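Local coordinates for fiber protein (Raptor adenovirus a, PDB 5FLD), which forms the trimeric head domain of the viral fibre, the capsid spike that probably attaches the virus to a receptor on the host cell, at residues E117-Q122 with V135-S140; L105-T110 with H149-H154. The protein carries 2 engineered substitutions. One frame throughout, in Å; residues are numbered along the deposited sequence. Where two conformers were deposited one is given.

Interaction 1. Residues E117-Q122 with V135-S140; sequences ELCMMQ and VLRSES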
loop_
_atom_site.group_PDB
_atom_site.type_symbol
_atom_site.label_atom_id
_atom_site.label_comp_id
_atom_site.label_asym_id
_atom_site.label_seq_id
_atom_site.Cartn_x
_atom_site.Cartn_y
_atom_site.Cartn_z
ATOM N N GLU A 117 7.541 1.481 11.049
ATOM C CA GLU A 117 7.775 1.832 9.624
ATOM C C GLU A 117 6.790 1.158 8.710
ATOM O O GLU A 117 6.491 -0.024 8.858
ATOM C CB GLU A 117 9.131 1.288 9.140
ATOM C CG GLU A 117 10.335 1.823 9.811
ATOM C CD GLU A 117 11.612 1.241 9.285
ATOM O OE1 GLU A 117 11.634 0.560 8.234
ATOM O OE2 GLU A 117 12.617 1.515 9.925
ATOM N N LEU A 118 6.354 1.880 7.677
ATOM C CA LEU A 118 5.738 1.232 6.525
ATOM C C LEU A 118 6.833 0.613 5.666
ATOM O O LEU A 118 7.857 1.237 5.404
ATOM C CB LEU A 118 4.865 2.200 5.680
ATOM C CG LEU A 118 3.549 2.701 6.275
ATOM C CD1 LEU A 118 2.670 3.325 5.197
ATOM C CD2 LEU A 118 2.781 1.576 6.907
ATOM N N CYS A 119 6.581 -0.615 5.246
ATOM C CA CYS A 119 7.490 -1.453 4.445
ATOM C C CYS A 119 6.701 -2.123 3.357
ATOM O O CYS A 119 5.472 -2.223 3.470
ATOM C CB CYS A 119 8.056 -2.578 5.290
ATOM S SG CYS A 119 8.997 -2.033 6.714
ATOM N N MET A 120 7.370 -2.643 2.342
ATOM C CA MET A 120 6.674 -3.506 1.402
ATOM C C MET A 120 7.163 -4.930 1.612
ATOM O O MET A 120 8.321 -5.155 1.974
ATOM C CB MET A 120 6.817 -3.030 -0.015
ATOM C CG MET A 120 6.027 -1.719 -0.221
ATOM S SD MET A 120 5.662 -1.339 -1.909
ATOM C CE MET A 120 4.179 -2.331 -2.067
ATOM N N MET A 121 6.254 -5.879 1.440
ATOM C CA MET A 121 6.557 -7.314 1.621
ATOM C C MET A 121 6.096 -8.089 0.411
ATOM O O MET A 121 5.099 -7.738 -0.197
ATOM C CB MET A 121 5.802 -7.853 2.813
ATOM C CG MET A 121 6.140 -7.194 4.104
ATOM S SD MET A 121 5.291 -8.143 5.387
ATOM C CE MET A 121 6.315 -7.524 6.672
ATOM N N GLN A 122 6.784 -9.193 0.103
ATOM C CA GLN A 122 6.500 -9.974 -1.071
ATOM C C GLN A 122 6.981 -11.392 -0.861
ATOM O O GLN A 122 8.066 -11.584 -0.318
ATOM C CB GLN A 122 7.226 -9.371 -2.277
ATOM C CG GLN A 122 6.783 -9.980 -3.581
ATOM C CD GLN A 122 7.369 -9.263 -4.779
ATOM O OE1 GLN A 122 8.354 -8.509 -4.670
ATOM N NE2 GLN A 122 6.757 -9.478 -5.928
ATOM N N VAL A 135 11.258 -8.387 2.778
ATOM C CA VAL A 135 10.768 -7.163 3.363
ATOM C C VAL A 135 11.651 -6.052 2.835
ATOM O O VAL A 135 12.855 -6.083 3.022
ATOM C CB VAL A 135 10.817 -7.167 4.898
ATOM C CG1 VAL A 135 10.212 -5.888 5.438
ATOM C CG2 VAL A 135 10.127 -8.405 5.434
ATOM N N LEU A 136 11.045 -5.054 2.185
ATOM C CA LEU A 136 11.805 -3.927 1.659
ATOM C C LEU A 136 11.525 -2.685 2.463
ATOM O O LEU A 136 10.366 -2.330 2.698
ATOM C CB LEU A 136 11.456 -3.722 0.187
ATOM C CG LEU A 136 11.613 -4.919 -0.739
ATOM C CD1 LEU A 136 11.254 -4.518 -2.164
ATOM C CD2 LEU A 136 13.032 -5.450 -0.689
ATOM N N ARG A 137 12.590 -2.008 2.886
ATOM C CA ARG A 137 12.524 -0.865 3.754
ATOM C C ARG A 137 13.198 0.350 3.100
ATOM O O ARG A 137 13.877 0.217 2.073
ATOM C CB ARG A 137 13.243 -1.124 5.076
ATOM C CG ARG A 137 12.729 -2.317 5.858
ATOM C CD ARG A 137 13.530 -2.554 7.129
ATOM N NE ARG A 137 13.717 -1.337 7.906
ATOM C CZ ARG A 137 14.849 -0.635 7.988
ATOM N NH1 ARG A 137 15.955 -1.033 7.367
ATOM N NH2 ARG A 137 14.886 0.473 8.717
ATOM N N SER A 138 13.015 1.502 3.713
ATOM C CA SER A 138 13.569 2.781 3.201
ATOM C C SER A 138 15.022 3.013 3.601
ATOM O O SER A 138 15.814 3.508 2.797
ATOM C CB SER A 138 12.729 3.972 3.678
ATOM O OG SER A 138 13.339 5.226 3.381
ATOM N N GLU A 139 15.371 2.692 4.852
ATOM C CA GLU A 139 16.660 3.115 5.428
ATOM C C GLU A 139 17.449 2.021 6.167
ATOM O O GLU A 139 17.034 1.585 7.250
ATOM C CB GLU A 139 16.386 4.281 6.387
ATOM C CG GLU A 139 17.630 4.988 6.910
ATOM C CD GLU A 139 17.335 5.956 8.048
ATOM O OE1 GLU A 139 16.262 6.615 8.042
ATOM O OE2 GLU A 139 18.198 6.057 8.956
ATOM N N SER A 140 18.603 1.630 5.618
ATOM C CA SER A 140 19.521 0.690 6.271
ATOM C C SER A 140 20.071 1.268 7.567
ATOM O O SER A 140 20.423 2.457 7.632
ATOM C CB SER A 140 20.723 0.302 5.372
ATOM O OG SER A 140 20.345 -0.511 4.268
HETATM O O HOH W 1 10.740 1.155 5.630
HETATM O O HOH W 2 13.242 2.703 6.847
#

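Interaction 2. Residues L105-T110 with H149-H154; sequences LCIFIT and HIVTVH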
loop_
_atom_site.group_PDB
_atom_site.type_symbol
_atom_site.label_atom_id
_atom_site.label_comp_id
_atom_site.label_asym_id
_atom_site.label_seq_id
_atom_site.Cartn_x
_atom_site.Cartn_y
_atom_site.Cartn_z
ATOM N N LEU A 105 2.699 -2.311 7.924
ATOM C CA LEU A 105 3.266 -1.514 8.993
ATOM C C LEU A 105 3.941 -2.486 9.943
ATOM O O LEU A 105 3.288 -3.402 10.444
ATOM C CB LEU A 105 2.176 -0.742 9.750
ATOM C CG LEU A 105 2.677 0.140 10.899
ATOM C CD1 LEU A 105 3.590 1.274 10.445
ATOM C CD2 LEU A 105 1.454 0.721 11.595
ATOM N N CYS A 106 5.250 -2.314 10.124
ATOM C CA CYS A 106 6.062 -3.189 10.953
ATOM C C CYS A 106 6.715 -2.419 12.058
ATOM O O CYS A 106 6.998 -1.204 11.958
ATOM C CB CYS A 106 7.156 -3.861 10.129
ATOM S SG CYS A 106 6.430 -4.890 8.824
ATOM N N ILE A 107 6.991 -3.161 13.123
ATOM C CA ILE A 107 7.787 -2.667 14.207
ATOM C C ILE A 107 9.061 -3.484 14.252
ATOM O O ILE A 107 9.011 -4.720 14.302
ATOM C CB ILE A 107 7.081 -2.745 15.584
ATOM C CG1 ILE A 107 5.814 -1.870 15.661
ATOM C CG2 ILE A 107 8.035 -2.308 16.664
ATOM C CD1 ILE A 107 4.855 -2.320 16.737
ATOM N N PHE A 108 10.192 -2.789 14.244
ATOM C CA PHE A 108 11.518 -3.398 14.377
ATOM C C PHE A 108 12.102 -3.045 15.721
ATOM O O PHE A 108 12.300 -1.876 16.043
ATOM C CB PHE A 108 12.496 -2.986 13.263
ATOM C CG PHE A 108 12.036 -3.369 11.885
ATOM C CD1 PHE A 108 12.343 -4.593 11.350
ATOM C CD2 PHE A 108 11.260 -2.484 11.119
ATOM C CE1 PHE A 108 11.872 -4.957 10.085
ATOM C CE2 PHE A 108 10.794 -2.862 9.861
ATOM C CZ PHE A 108 11.096 -4.080 9.346
ATOM N N ILE A 109 12.358 -4.070 16.522
ATOM C CA ILE A 109 12.980 -3.882 17.829
ATOM C C ILE A 109 14.439 -4.262 17.688
ATOM O O ILE A 109 14.796 -5.410 17.306
ATOM C CB ILE A 109 12.316 -4.779 18.894
ATOM C CG1 ILE A 109 10.812 -4.496 18.941
ATOM C CG2 ILE A 109 12.991 -4.557 20.245
ATOM C CD1 ILE A 109 10.083 -5.252 20.009
ATOM N N THR A 110 15.301 -3.313 18.038
ATOM C CA THR A 110 16.726 -3.584 18.118
ATOM C C THR A 110 17.127 -3.450 19.591
ATOM O O THR A 110 16.294 -3.119 20.422
ATOM C CB THR A 110 17.558 -2.610 17.251
ATOM O OG1 THR A 110 17.468 -1.284 17.782
ATOM C CG2 THR A 110 17.024 -2.624 15.804
ATOM N N HIS A 149 7.756 -7.196 14.234
ATOM C CA HIS A 149 6.337 -7.455 14.405
ATOM C C HIS A 149 5.572 -6.878 13.253
ATOM O O HIS A 149 5.787 -5.728 12.927
ATOM C CB HIS A 149 5.818 -6.789 15.664
ATOM C CG HIS A 149 6.524 -7.200 16.906
ATOM N ND1 HIS A 149 6.354 -8.446 17.478
ATOM C CD2 HIS A 149 7.403 -6.538 17.699
ATOM C CE1 HIS A 149 7.084 -8.525 18.577
ATOM N NE2 HIS A 149 7.725 -7.385 18.740
ATOM N N ILE A 150 4.694 -7.655 12.642
ATOM C CA ILE A 150 3.797 -7.111 11.646
ATOM C C ILE A 150 2.554 -6.584 12.360
ATOM O O ILE A 150 1.807 -7.358 12.954
ATOM C CB ILE A 150 3.396 -8.133 10.586
ATOM C CG1 ILE A 150 4.637 -8.709 9.900
ATOM C CG2 ILE A 150 2.375 -7.494 9.603
ATOM C CD1 ILE A 150 4.339 -9.682 8.793
ATOM N N VAL A 151 2.351 -5.273 12.335
ATOM C CA VAL A 151 1.173 -4.652 12.953
ATOM C C VAL A 151 -0.067 -4.899 12.095
ATOM O O VAL A 151 -1.137 -5.346 12.595
ATOM C CB VAL A 151 1.384 -3.145 13.192
ATOM C CG1 VAL A 151 0.123 -2.525 13.811
ATOM C CG2 VAL A 151 2.583 -2.925 14.121
ATOM N N THR A 152 0.048 -4.570 10.808
ATOM C CA THR A 152 -1.024 -4.823 9.870
ATOM C C THR A 152 -0.404 -4.905 8.468
ATOM O O THR A 152 0.674 -4.339 8.226
ATOM C CB THR A 152 -2.125 -3.733 10.000
ATOM O OG1 THR A 152 -3.353 -4.277 9.492
ATOM C CG2 THR A 152 -1.688 -2.470 9.336
ATOM N N VAL A 153 -1.057 -5.642 7.587
ATOM C CA VAL A 153 -0.555 -5.809 6.224
ATOM C C VAL A 153 -1.729 -5.981 5.265
ATOM O O VAL A 153 -2.743 -6.611 5.588
ATOM C CB VAL A 153 0.457 -6.996 6.194
ATOM C CG1 VAL A 153 -0.181 -8.269 6.702
ATOM C CG2 VAL A 153 1.045 -7.224 4.807
ATOM N N HIS A 154 -1.606 -5.380 4.093
ATOM C CA HIS A 154 -2.625 -5.473 3.055
ATOM C C HIS A 154 -2.600 -6.886 2.499
ATOM O O HIS A 154 -1.529 -7.522 2.475
ATOM C CB HIS A 154 -2.352 -4.432 1.954
ATOM C CG HIS A 154 -3.439 -4.336 0.921
ATOM N ND1 HIS A 154 -4.660 -3.733 1.164
ATOM C CD2 HIS A 154 -3.501 -4.799 -0.349
ATOM C CE1 HIS A 154 -5.422 -3.826 0.088
ATOM N NE2 HIS A 154 -4.732 -4.439 -0.855
#

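Interaction 1. Residues E117-Q122 with V135-S140
The guanidinium of Arg-137 meets the carboxylate of Glu-117 with its edge and grips it side-on, one nitrogen to each oxygen. NH2 of Arg-137 reaches OE2 of Glu-117 at 2.8 Å. This bond is nearly straight (172°), uses the syn lone pair and lies in the guanidinium plane. NE of Arg-137 meets OE1 of Glu-117 at the same 2.8 Å, but the angle falls to 135°. The two flat groups are turned 33° from each other, which tilts this second bond out of both planes. Glu-117 reaches across with an extended chain, while Arg-137 bends at chi3 to turn its head toward it. A water bridges OE1 of Glu-117, O of Leu-118 and N of Ser-138, so the salt bridge is also tied to the backbone past the strand end. NH1 and NH2 of Arg-137 make weak bonds to O of Glu-139.

Farther along, Met-120 and Leu-136 form an antiparallel hydrogen-bonded pair. N of Leu-136 donates to O of Met-120 at 2.7 Å, and N of Met-120 to O of Leu-136 at 3.0 Å. On the face of Met-121 and Val-135, CE of Met-121 packs on CG2 of Val-135 at 4.1 Å, and CB of Cys-119 lies 4.0 Å from CG1 of Val-135.

Phe-108 makes a cation-pi contact with Arg-137, and NE of Arg-116 of a neighbouring subunit hydrogen-bonds to O of Arg-137. The contact belongs to the hairpin of strands 114-125 and 131-136. Strand 102-109 flanks it beyond 114-125, and strand 86-90 beyond 131-136.

Interaction 2. Residues L105-T110 with H149-H154
With chi1 near -60° in both Ile-107 (-63°) and His-149 (-57°), CG1 of the isoleucine and CG of the histidine each lie beside their own backbone N. Ile-107 thereby carries CD1 to CG2 of Val-151, 3.5 Å away, and the two side chains cross at a slant. The His-149 ring meets Ile-109 at its edge: CD1 of Ile-109 lies near the ring plane, 3.4 Å from NE2. The other ring nitrogen, ND1, is hydrogen-bonded to OG1 of Thr-72, which helps to fix the ring's rotation. Leu-105 lies alongside Val-151, pointing the same way, with CD2 4.1 Å from CG1 of the valine.

The backbone holds these groups in register. Ile-107 and His-149 form a hydrogen-bonded pair with two 2.8 Å bonds, from N of Ile-107 to O of His-149 and from N of His-149 to O of Ile-107. Cys-106 and Ile-150 are the next, non-hydrogen-bonded pair, with side chains on the other face. Then the register slips by one residue. O of Leu-105 receives N of Val-151 at 2.8 Å and, weakly, N of Thr-152 at 3.5 Å. Leu-105 N returns a bond to O of Thr-152 and closes the pair beyond the slip.

Leu-136 of a neighbouring subunit packs on both Leu-105 and Val-151, so the bulged part of the pair lies at the trimer interface. Val-151 and Thr-152 both stand opposite Leu-105, and the helix-like backbone of Val-151 accommodates the extra residue. This is a classic beta bulge between two antiparallel strands of the all-beta fibre head.

From the N terminus, the chain runs through five strands, 39-45 to 86-90, before strand 102-109, which holds the first half of interaction 2. It then turns back into strand 114-125 and reaches the first half of interaction 1. Strand 131-136 returns beside it, and interaction 1 closes the short hairpin loop. Only later does strand 147-159 come back to strand 102-109, where interaction 2 closes a longer loop that contains all of interaction 1. The contacts therefore nest and do not cross. Strands 102-109 and 114-125 are neighbours, joining both contacts in one sheet. Glu-117 N probably bonds to Cys-106 O, and CE of Met-121 packs on Cys-106 SG and Ile-150 CD1.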